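Local structure of ribonucleoside triphosphate reductase (Lactobacillus leichmannii, 1L1L) at residues A[61-66]-A[76-81]; A[477-482]-A[564-569]. The protein reduces ribonucleoside triphosphates to 2'-deoxyribonucleoside triphosphates, relying on adenosylcobalamin (coenzyme B12) to start its radical chemistry. One frame throughout, in Å; residues are numbered along the deposited sequence.

Interaction 1 (A[61-66]-A[76-81])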
ATOM      1  N   ASN A  61      -0.985  23.704   0.618  1.00 33.83           N
ATOM      2  CA  ASN A  61      -0.770  24.399   1.879  1.00 34.45           C
ATOM      3  C   ASN A  61       0.272  23.758   2.780  1.00 35.46           C
ATOM      4  O   ASN A  61       0.402  24.120   3.955  1.00 35.65           O
ATOM      5  CB  ASN A  61      -2.091  24.539   2.633  1.00 35.23           C
ATOM      6  CG  ASN A  61      -3.018  25.554   1.985  1.00 36.86           C
ATOM      7  OD1 ASN A  61      -2.604  26.671   1.678  1.00 36.87           O
ATOM      8  ND2 ASN A  61      -4.272  25.175   1.782  1.00 35.89           N
ATOM      9  N   LEU A  62       1.012  22.804   2.225  1.00 36.13           N
ATOM     10  CA  LEU A  62       2.070  22.136   2.965  1.00 36.83           C
ATOM     11  C   LEU A  62       3.411  22.790   2.645  1.00 36.77           C
ATOM     12  O   LEU A  62       4.365  22.659   3.418  1.00 36.37           O
ATOM     13  CB  LEU A  62       2.130  20.646   2.610  1.00 35.65           C
ATOM     14  CG  LEU A  62       1.076  19.738   3.248  1.00 35.76           C
ATOM     15  CD1 LEU A  62       1.284  18.303   2.745  1.00 34.86           C
ATOM     16  CD2 LEU A  62       1.195  19.794   4.769  1.00 35.40           C
ATOM     17  N   ASP A  63       3.487  23.483   1.508  1.00 37.43           N
ATOM     18  CA  ASP A  63       4.728  24.149   1.118  1.00 38.39           C
ATOM     19  C   ASP A  63       5.234  24.905   2.347  1.00 38.43           C
ATOM     20  O   ASP A  63       4.527  25.734   2.915  1.00 39.03           O
ATOM     21  CB  ASP A  63       4.499  25.118  -0.052  1.00 38.09           C
ATOM     22  CG  ASP A  63       5.805  25.658  -0.622  1.00 37.22           C
ATOM     23  OD1 ASP A  63       6.586  26.256   0.147  1.00 38.06           O
ATOM     24  OD2 ASP A  63       6.057  25.478  -1.831  1.00 36.80           O
ATOM     25  N   PRO A  64       6.466  24.611   2.778  1.00 39.22           N
ATOM     26  CA  PRO A  64       7.076  25.247   3.949  1.00 40.16           C
ATOM     27  C   PRO A  64       7.246  26.771   3.880  1.00 41.10           C
ATOM     28  O   PRO A  64       7.239  27.439   4.912  1.00 41.78           O
ATOM     29  CB  PRO A  64       8.409  24.518   4.068  1.00 39.04           C
ATOM     30  CG  PRO A  64       8.762  24.262   2.646  1.00 39.22           C
ATOM     31  CD  PRO A  64       7.454  23.785   2.059  1.00 38.97           C
ATOM     32  N   ARG A  65       7.407  27.306   2.674  1.00 42.14           N
ATOM     33  CA  ARG A  65       7.583  28.747   2.499  1.00 43.24           C
ATOM     34  C   ARG A  65       6.367  29.502   3.018  1.00 44.47           C
ATOM     35  O   ARG A  65       6.487  30.617   3.523  1.00 44.60           O
ATOM     36  CB  ARG A  65       7.817  29.071   1.023  1.00 42.56           C
ATOM     37  CG  ARG A  65       9.184  28.673   0.520  1.00 42.24           C
ATOM     38  CD  ARG A  65       9.296  28.878  -0.973  1.00 42.61           C
ATOM     39  NE  ARG A  65       8.376  28.022  -1.718  1.00 42.81           N
ATOM     40  CZ  ARG A  65       8.247  28.043  -3.039  1.00 42.48           C
ATOM     41  NH1 ARG A  65       8.977  28.879  -3.768  1.00 42.36           N
ATOM     42  NH2 ARG A  65       7.397  27.225  -3.639  1.00 42.21           N
ATOM     43  N   LEU A  66       5.194  28.883   2.899  1.00 45.49           N
ATOM     44  CA  LEU A  66       3.951  29.491   3.363  1.00 47.09           C
ATOM     45  C   LEU A  66       3.953  29.660   4.880  1.00 48.34           C
ATOM     46  O   LEU A  66       3.011  30.205   5.455  1.00 48.43           O
ATOM     47  CB  LEU A  66       2.750  28.631   2.955  1.00 46.54           C
ATOM     48  CG  LEU A  66       2.412  28.518   1.467  1.00 47.22           C
ATOM     49  CD1 LEU A  66       1.332  27.447   1.274  1.00 46.65           C
ATOM     50  CD2 LEU A  66       1.942  29.870   0.937  1.00 46.66           C
ATOM     51  N   GLN A  76       0.378  33.656  -4.980  1.00 40.88           N
ATOM     52  CA  GLN A  76      -0.337  33.611  -6.249  1.00 40.63           C
ATOM     53  C   GLN A  76       0.245  32.537  -7.152  1.00 40.14           C
ATOM     54  O   GLN A  76      -0.476  31.898  -7.920  1.00 39.69           O
ATOM     55  CB  GLN A  76      -0.263  34.966  -6.961  1.00 40.80           C
ATOM     56  CG  GLN A  76      -0.973  35.005  -8.310  1.00 41.11           C
ATOM     57  CD  GLN A  76      -2.417  34.523  -8.238  1.00 41.43           C
ATOM     58  OE1 GLN A  76      -3.129  34.772  -7.258  1.00 41.61           O
ATOM     59  NE2 GLN A  76      -2.860  33.838  -9.286  1.00 41.96           N
ATOM     60  N   SER A  77       1.560  32.356  -7.068  1.00 39.09           N
ATOM     61  CA  SER A  77       2.251  31.355  -7.866  1.00 39.35           C
ATOM     62  C   SER A  77       1.754  29.976  -7.423  1.00 39.04           C
ATOM     63  O   SER A  77       1.458  29.111  -8.250  1.00 38.77           O
ATOM     64  CB  SER A  77       3.762  31.461  -7.645  1.00 39.68           C
ATOM     65  OG  SER A  77       4.476  30.618  -8.532  1.00 40.53           O
ATOM     66  N   LEU A  78       1.672  29.792  -6.109  1.00 38.80           N
ATOM     67  CA  LEU A  78       1.203  28.540  -5.535  1.00 38.66           C
ATOM     68  C   LEU A  78      -0.257  28.329  -5.895  1.00 38.66           C
ATOM     69  O   LEU A  78      -0.676  27.206  -6.185  1.00 38.57           O
ATOM     70  CB  LEU A  78       1.366  28.560  -4.020  1.00 38.59           C
ATOM     71  CG  LEU A  78       2.791  28.331  -3.523  1.00 38.55           C
ATOM     72  CD1 LEU A  78       2.790  28.319  -2.005  1.00 38.69           C
ATOM     73  CD2 LEU A  78       3.327  27.013  -4.074  1.00 38.64           C
ATOM     74  N   THR A  79      -1.030  29.412  -5.886  1.00 38.09           N
ATOM     75  CA  THR A  79      -2.436  29.315  -6.234  1.00 37.70           C
ATOM     76  C   THR A  79      -2.565  28.816  -7.671  1.00 38.08           C
ATOM     77  O   THR A  79      -3.356  27.913  -7.949  1.00 38.49           O
ATOM     78  CB  THR A  79      -3.160  30.675  -6.071  1.00 36.77           C
ATOM     79  OG1 THR A  79      -3.173  31.046  -4.685  1.00 35.33           O
ATOM     80  CG2 THR A  79      -4.604  30.571  -6.557  1.00 37.10           C
ATOM     81  N   GLU A  80      -1.782  29.379  -8.588  1.00 37.61           N
ATOM     82  CA  GLU A  80      -1.846  28.942  -9.980  1.00 37.84           C
ATOM     83  C   GLU A  80      -1.369  27.496 -10.149  1.00 36.96           C
ATOM     84  O   GLU A  80      -1.878  26.760 -11.001  1.00 36.09           O
ATOM     85  CB  GLU A  80      -1.026  29.874 -10.880  1.00 39.11           C
ATOM     86  CG  GLU A  80      -1.818  31.097 -11.364  1.00 41.46           C
ATOM     87  CD  GLU A  80      -0.952  32.139 -12.064  1.00 44.47           C
ATOM     88  OE1 GLU A  80      -0.164  31.769 -12.967  1.00 45.20           O
ATOM     89  OE2 GLU A  80      -1.072  33.338 -11.714  1.00 45.56           O
ATOM     90  N   GLU A  81      -0.390  27.090  -9.350  1.00 35.94           N
ATOM     91  CA  GLU A  81       0.109  25.723  -9.449  1.00 36.12           C
ATOM     92  C   GLU A  81      -1.013  24.785  -9.011  1.00 34.77           C
ATOM     93  O   GLU A  81      -1.230  23.734  -9.609  1.00 36.03           O
ATOM     94  CB  GLU A  81       1.315  25.515  -8.537  1.00 36.49           C
ATOM     95  CG  GLU A  81       2.053  24.216  -8.819  1.00 37.35           C
ATOM     96  CD  GLU A  81       3.152  23.932  -7.816  1.00 38.82           C
ATOM     97  OE1 GLU A  81       3.805  24.894  -7.353  1.00 38.04           O
ATOM     98  OE2 GLU A  81       3.371  22.738  -7.496  1.00 38.34           O
TER

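Interaction 2 (A[477-482]-A[564-569])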
ATOM      1  N   ILE A 477       0.536   1.740 -18.183  1.00 30.72           N
ATOM      2  CA  ILE A 477       1.703   1.538 -19.037  1.00 30.46           C
ATOM      3  C   ILE A 477       1.491   0.680 -20.283  1.00 30.36           C
ATOM      4  O   ILE A 477       2.028   0.982 -21.352  1.00 31.38           O
ATOM      5  CB  ILE A 477       2.864   0.946 -18.218  1.00 29.26           C
ATOM      6  CG1 ILE A 477       3.275   1.941 -17.125  1.00 29.14           C
ATOM      7  CG2 ILE A 477       4.040   0.593 -19.138  1.00 30.24           C
ATOM      8  CD1 ILE A 477       4.304   1.382 -16.128  1.00 28.89           C
ATOM      9  N   GLN A 478       0.729  -0.398 -20.171  1.00 29.66           N
ATOM     10  CA  GLN A 478       0.514  -1.210 -21.349  1.00 30.19           C
ATOM     11  C   GLN A 478      -0.370  -0.462 -22.348  1.00 31.16           C
ATOM     12  O   GLN A 478      -0.120  -0.525 -23.556  1.00 31.20           O
ATOM     13  CB  GLN A 478      -0.102  -2.563 -20.983  1.00 29.96           C
ATOM     14  CG  GLN A 478       0.821  -3.484 -20.179  1.00 27.55           C
ATOM     15  CD  GLN A 478       2.227  -3.605 -20.763  1.00 28.97           C
ATOM     16  OE1 GLN A 478       2.402  -3.787 -21.966  1.00 28.88           O
ATOM     17  NE2 GLN A 478       3.237  -3.516 -19.900  1.00 26.87           N
ATOM     18  N   ASP A 479      -1.390   0.251 -21.857  1.00 32.07           N
ATOM     19  CA  ASP A 479      -2.280   1.007 -22.751  1.00 33.56           C
ATOM     20  C   ASP A 479      -1.475   2.068 -23.498  1.00 34.57           C
ATOM     21  O   ASP A 479      -1.607   2.238 -24.715  1.00 34.88           O
ATOM     22  CB  ASP A 479      -3.383   1.747 -21.981  1.00 33.92           C
ATOM     23  CG  ASP A 479      -4.321   0.827 -21.232  1.00 34.62           C
ATOM     24  OD1 ASP A 479      -4.526  -0.335 -21.652  1.00 34.82           O
ATOM     25  OD2 ASP A 479      -4.879   1.299 -20.220  1.00 36.43           O
ATOM     26  N   TRP A 480      -0.658   2.792 -22.743  1.00 34.72           N
ATOM     27  CA  TRP A 480       0.161   3.863 -23.290  1.00 36.29           C
ATOM     28  C   TRP A 480       1.127   3.396 -24.374  1.00 36.59           C
ATOM     29  O   TRP A 480       1.268   4.061 -25.401  1.00 37.21           O
ATOM     30  CB  TRP A 480       0.940   4.541 -22.164  1.00 36.74           C
ATOM     31  CG  TRP A 480       1.773   5.708 -22.601  1.00 38.82           C
ATOM     32  CD1 TRP A 480       1.349   6.798 -23.314  1.00 38.23           C
ATOM     33  CD2 TRP A 480       3.154   5.946 -22.288  1.00 39.03           C
ATOM     34  NE1 TRP A 480       2.378   7.699 -23.458  1.00 38.91           N
ATOM     35  CE2 TRP A 480       3.495   7.203 -22.838  1.00 39.87           C
ATOM     36  CE3 TRP A 480       4.134   5.222 -21.596  1.00 39.92           C
ATOM     37  CZ2 TRP A 480       4.780   7.754 -22.714  1.00 39.78           C
ATOM     38  CZ3 TRP A 480       5.412   5.771 -21.473  1.00 39.94           C
ATOM     39  CH2 TRP A 480       5.720   7.026 -22.031  1.00 40.32           C
ATOM     40  N   LEU A 481       1.785   2.259 -24.146  1.00 36.57           N
ATOM     41  CA  LEU A 481       2.745   1.722 -25.108  1.00 36.73           C
ATOM     42  C   LEU A 481       2.109   1.067 -26.336  1.00 37.05           C
ATOM     43  O   LEU A 481       2.555   1.284 -27.459  1.00 36.45           O
ATOM     44  CB  LEU A 481       3.674   0.710 -24.426  1.00 37.20           C
ATOM     45  CG  LEU A 481       4.521   1.218 -23.253  1.00 37.47           C
ATOM     46  CD1 LEU A 481       5.357   0.069 -22.695  1.00 38.28           C
ATOM     47  CD2 LEU A 481       5.415   2.354 -23.708  1.00 37.45           C
ATOM     48  N   LEU A 482       1.072   0.263 -26.125  1.00 37.21           N
ATOM     49  CA  LEU A 482       0.413  -0.420 -27.233  1.00 38.63           C
ATOM     50  C   LEU A 482      -0.145   0.591 -28.225  1.00 39.25           C
ATOM     51  O   LEU A 482      -0.032   0.430 -29.444  1.00 39.61           O
ATOM     52  CB  LEU A 482      -0.717  -1.312 -26.714  1.00 37.91           C
ATOM     53  CG  LEU A 482      -1.499  -2.116 -27.762  1.00 37.42           C
ATOM     54  CD1 LEU A 482      -0.554  -3.036 -28.519  1.00 36.19           C
ATOM     55  CD2 LEU A 482      -2.593  -2.928 -27.073  1.00 37.15           C
ATOM     56  N   HIS A 564       0.986  -4.038 -15.447  1.00 29.61           N
ATOM     57  CA  HIS A 564       0.191  -5.238 -15.719  1.00 30.21           C
ATOM     58  C   HIS A 564      -0.561  -5.183 -17.056  1.00 29.59           C
ATOM     59  O   HIS A 564      -0.866  -4.110 -17.570  1.00 28.48           O
ATOM     60  CB  HIS A 564      -0.852  -5.454 -14.619  1.00 31.37           C
ATOM     61  CG  HIS A 564      -0.274  -5.826 -13.290  1.00 33.86           C
ATOM     62  ND1 HIS A 564       1.080  -5.959 -13.074  1.00 34.78           N
ATOM     63  CD2 HIS A 564      -0.875  -6.124 -12.115  1.00 34.47           C
ATOM     64  CE1 HIS A 564       1.288  -6.327 -11.823  1.00 35.15           C
ATOM     65  NE2 HIS A 564       0.119  -6.436 -11.220  1.00 35.44           N
ATOM     66  N   PHE A 565      -0.868  -6.356 -17.594  1.00 29.05           N
ATOM     67  CA  PHE A 565      -1.614  -6.469 -18.838  1.00 29.77           C
ATOM     68  C   PHE A 565      -3.071  -6.650 -18.448  1.00 29.93           C
ATOM     69  O   PHE A 565      -3.381  -6.914 -17.287  1.00 28.97           O
ATOM     70  CB  PHE A 565      -1.123  -7.671 -19.638  1.00 30.44           C
ATOM     71  CG  PHE A 565       0.242  -7.482 -20.229  1.00 32.37           C
ATOM     72  CD1 PHE A 565       0.396  -6.851 -21.466  1.00 33.38           C
ATOM     73  CD2 PHE A 565       1.380  -7.896 -19.541  1.00 32.51           C
ATOM     74  CE1 PHE A 565       1.663  -6.635 -22.006  1.00 32.96           C
ATOM     75  CE2 PHE A 565       2.656  -7.683 -20.076  1.00 32.56           C
ATOM     76  CZ  PHE A 565       2.795  -7.052 -21.311  1.00 33.29           C
ATOM     77  N   HIS A 566      -3.972  -6.505 -19.408  1.00 30.33           N
ATOM     78  CA  HIS A 566      -5.393  -6.658 -19.126  1.00 31.25           C
ATOM     79  C   HIS A 566      -5.793  -8.121 -18.983  1.00 31.47           C
ATOM     80  O   HIS A 566      -5.203  -9.004 -19.613  1.00 31.75           O
ATOM     81  CB  HIS A 566      -6.206  -6.017 -20.248  1.00 31.00           C
ATOM     82  CG  HIS A 566      -6.178  -4.524 -20.231  1.00 31.18           C
ATOM     83  ND1 HIS A 566      -6.862  -3.779 -19.294  1.00 31.34           N
ATOM     84  CD2 HIS A 566      -5.538  -3.633 -21.027  1.00 31.47           C
ATOM     85  CE1 HIS A 566      -6.647  -2.494 -19.514  1.00 30.86           C
ATOM     86  NE2 HIS A 566      -5.845  -2.379 -20.558  1.00 30.88           N
ATOM     87  N   TYR A 567      -6.790  -8.379 -18.147  1.00 31.68           N
ATOM     88  CA  TYR A 567      -7.265  -9.738 -17.973  1.00 32.87           C
ATOM     89  C   TYR A 567      -7.857 -10.244 -19.288  1.00 32.63           C
ATOM     90  O   TYR A 567      -7.779 -11.433 -19.588  1.00 31.39           O
ATOM     91  CB  TYR A 567      -8.310  -9.799 -16.855  1.00 34.83           C
ATOM     92  CG  TYR A 567      -8.872 -11.181 -16.637  1.00 37.39           C
ATOM     93  CD1 TYR A 567     -10.014 -11.607 -17.315  1.00 38.97           C
ATOM     94  CD2 TYR A 567      -8.240 -12.081 -15.782  1.00 39.05           C
ATOM     95  CE1 TYR A 567     -10.510 -12.893 -17.148  1.00 39.92           C
ATOM     96  CE2 TYR A 567      -8.727 -13.366 -15.609  1.00 40.47           C
ATOM     97  CZ  TYR A 567      -9.863 -13.766 -16.293  1.00 40.89           C
ATOM     98  OH  TYR A 567     -10.354 -15.036 -16.116  1.00 42.79           O
ATOM     99  N   GLY A 568      -8.434  -9.330 -20.071  1.00 32.84           N
ATOM    100  CA  GLY A 568      -9.031  -9.696 -21.354  1.00 33.67           C
ATOM    101  C   GLY A 568      -9.406  -8.488 -22.205  1.00 34.36           C
ATOM    102  O   GLY A 568      -9.608  -7.400 -21.677  1.00 34.06           O
ATOM    103  N   ALA A 569      -9.512  -8.677 -23.517  1.00 34.48           N
ATOM    104  CA  ALA A 569      -9.855  -7.589 -24.447  1.00 33.97           C
ATOM    105  C   ALA A 569     -11.262  -7.044 -24.206  1.00 33.90           C
ATOM    106  O   ALA A 569     -11.471  -5.834 -24.102  1.00 33.62           O
ATOM    107  CB  ALA A 569      -9.740  -8.086 -25.879  1.00 33.73           C
TER
HETATM  108  O   HOH W   1      -0.306  -1.470 -17.537  1.00 24.19           O

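Interaction 1 (A[61-66]-A[76-81])
An Asx turn in the linker between helix 48-60 and helix 72-90 presents Asp63, Arg65 and Leu66 to a single residue of the second helix, Leu78. The turn closes where Asp63 OD1 accepts the backbone N of Arg65 at 2.9 Å. Because CG of Asp63 lies anti to its own N (chi1 -171°), the carboxylate also meets the side chain of Arg65, which doubles back at chi3 (-64°) to grip it side-on. NE gives a nearly straight bond to OD1 at 3.1 Å and NH2 another to OD2 at 2.8 Å, both on the syn side and in the guanidinium plane, though tilted out of the carboxylate plane. OD1 thus takes two donors, while OD2 is also hydrogen-bonded to Tyr532 of helix 512-536. Such bonding probably offsets the cost of burying the carboxylate beside a leucine. Leu78 CD2 lies 3.9 Å from Asp63 OD2. The same methyl, Leu78 CD2, is 4.1 Å from Arg65 NH2.

The other methyl of Leu78, CD1, meets Leu66 tip to tip. Its 3.4 Å approach to Leu66 CD2 is tight for two methyl groups. Leucine suits this place: one methyl packs on Leu66 while the other lies by the ion pair. The arrangement is that of two successive helices joined by a linker that an Asx turn shapes, within the ribonucleotide reductase alpha domain.

Interaction 2 (A[477-482]-A[564-569])
Gln478 reaches Phe565 through its first two torsions: chi1 (-67°) sets CG beside the backbone N, and a single bend at chi2 (-48°) lays the chain over one face of the ring. The result is a CH-pi contact between the first turn of helix 477-485 and the loop leading into strand 570-578. Gln478 CG stands 3.9 Å from the Phe565 ring centroid, and Gln478 CD lies above the rim, 3.3 Å from Phe565 CE1. Glutamine suits this place because its methylene can pack on an aromatic face while its amide can still hydrogen-bond; OE1 comes within 2.9 Å of Phe565 CE1, and NE2 is hydrogen-bonded to the carbonyl of Met563.

One residue further on, Asp479 and His566 form a His-carboxylate hydrogen bond. NE2 of His566 donates to the syn lone pair of Asp479 OD1 at 2.7 Å, with an N-H...O angle of 162°. Carboxylate and imidazole are nearly coplanar, and OD1 meets the ring at its edge. The second oxygen, OD2, accepts from the backbone N of Ser560, which steadies the carboxylate's orientation. Near the helix start, a water extends the grip to the backbone: it accepts from Gln478 N at 3.0 Å and donates to His564 O at 2.7 Å.

Interactions 1 and 2 are separate contacts met in series along the chain: their centres are 36 Å apart and their nearest atoms about 21 Å. The long helix 512-536 relates them. Tyr532, toward its C-terminal end, bonds to the carboxylate of interaction 1, whereas Met517, nearer its start, packs on Trp480 and Leu481 of the helix in interaction 2. The first contact joins segments 10 residues apart by apolar packing; the second joins segments 82 residues apart through a CH-pi contact together with a His-carboxylate hydrogen bond and a water bridge. Neither contains Cys119 or Cys419, which form a disulfide in this structure, consistent with the oxidised redox pair of the active site in this enzyme family.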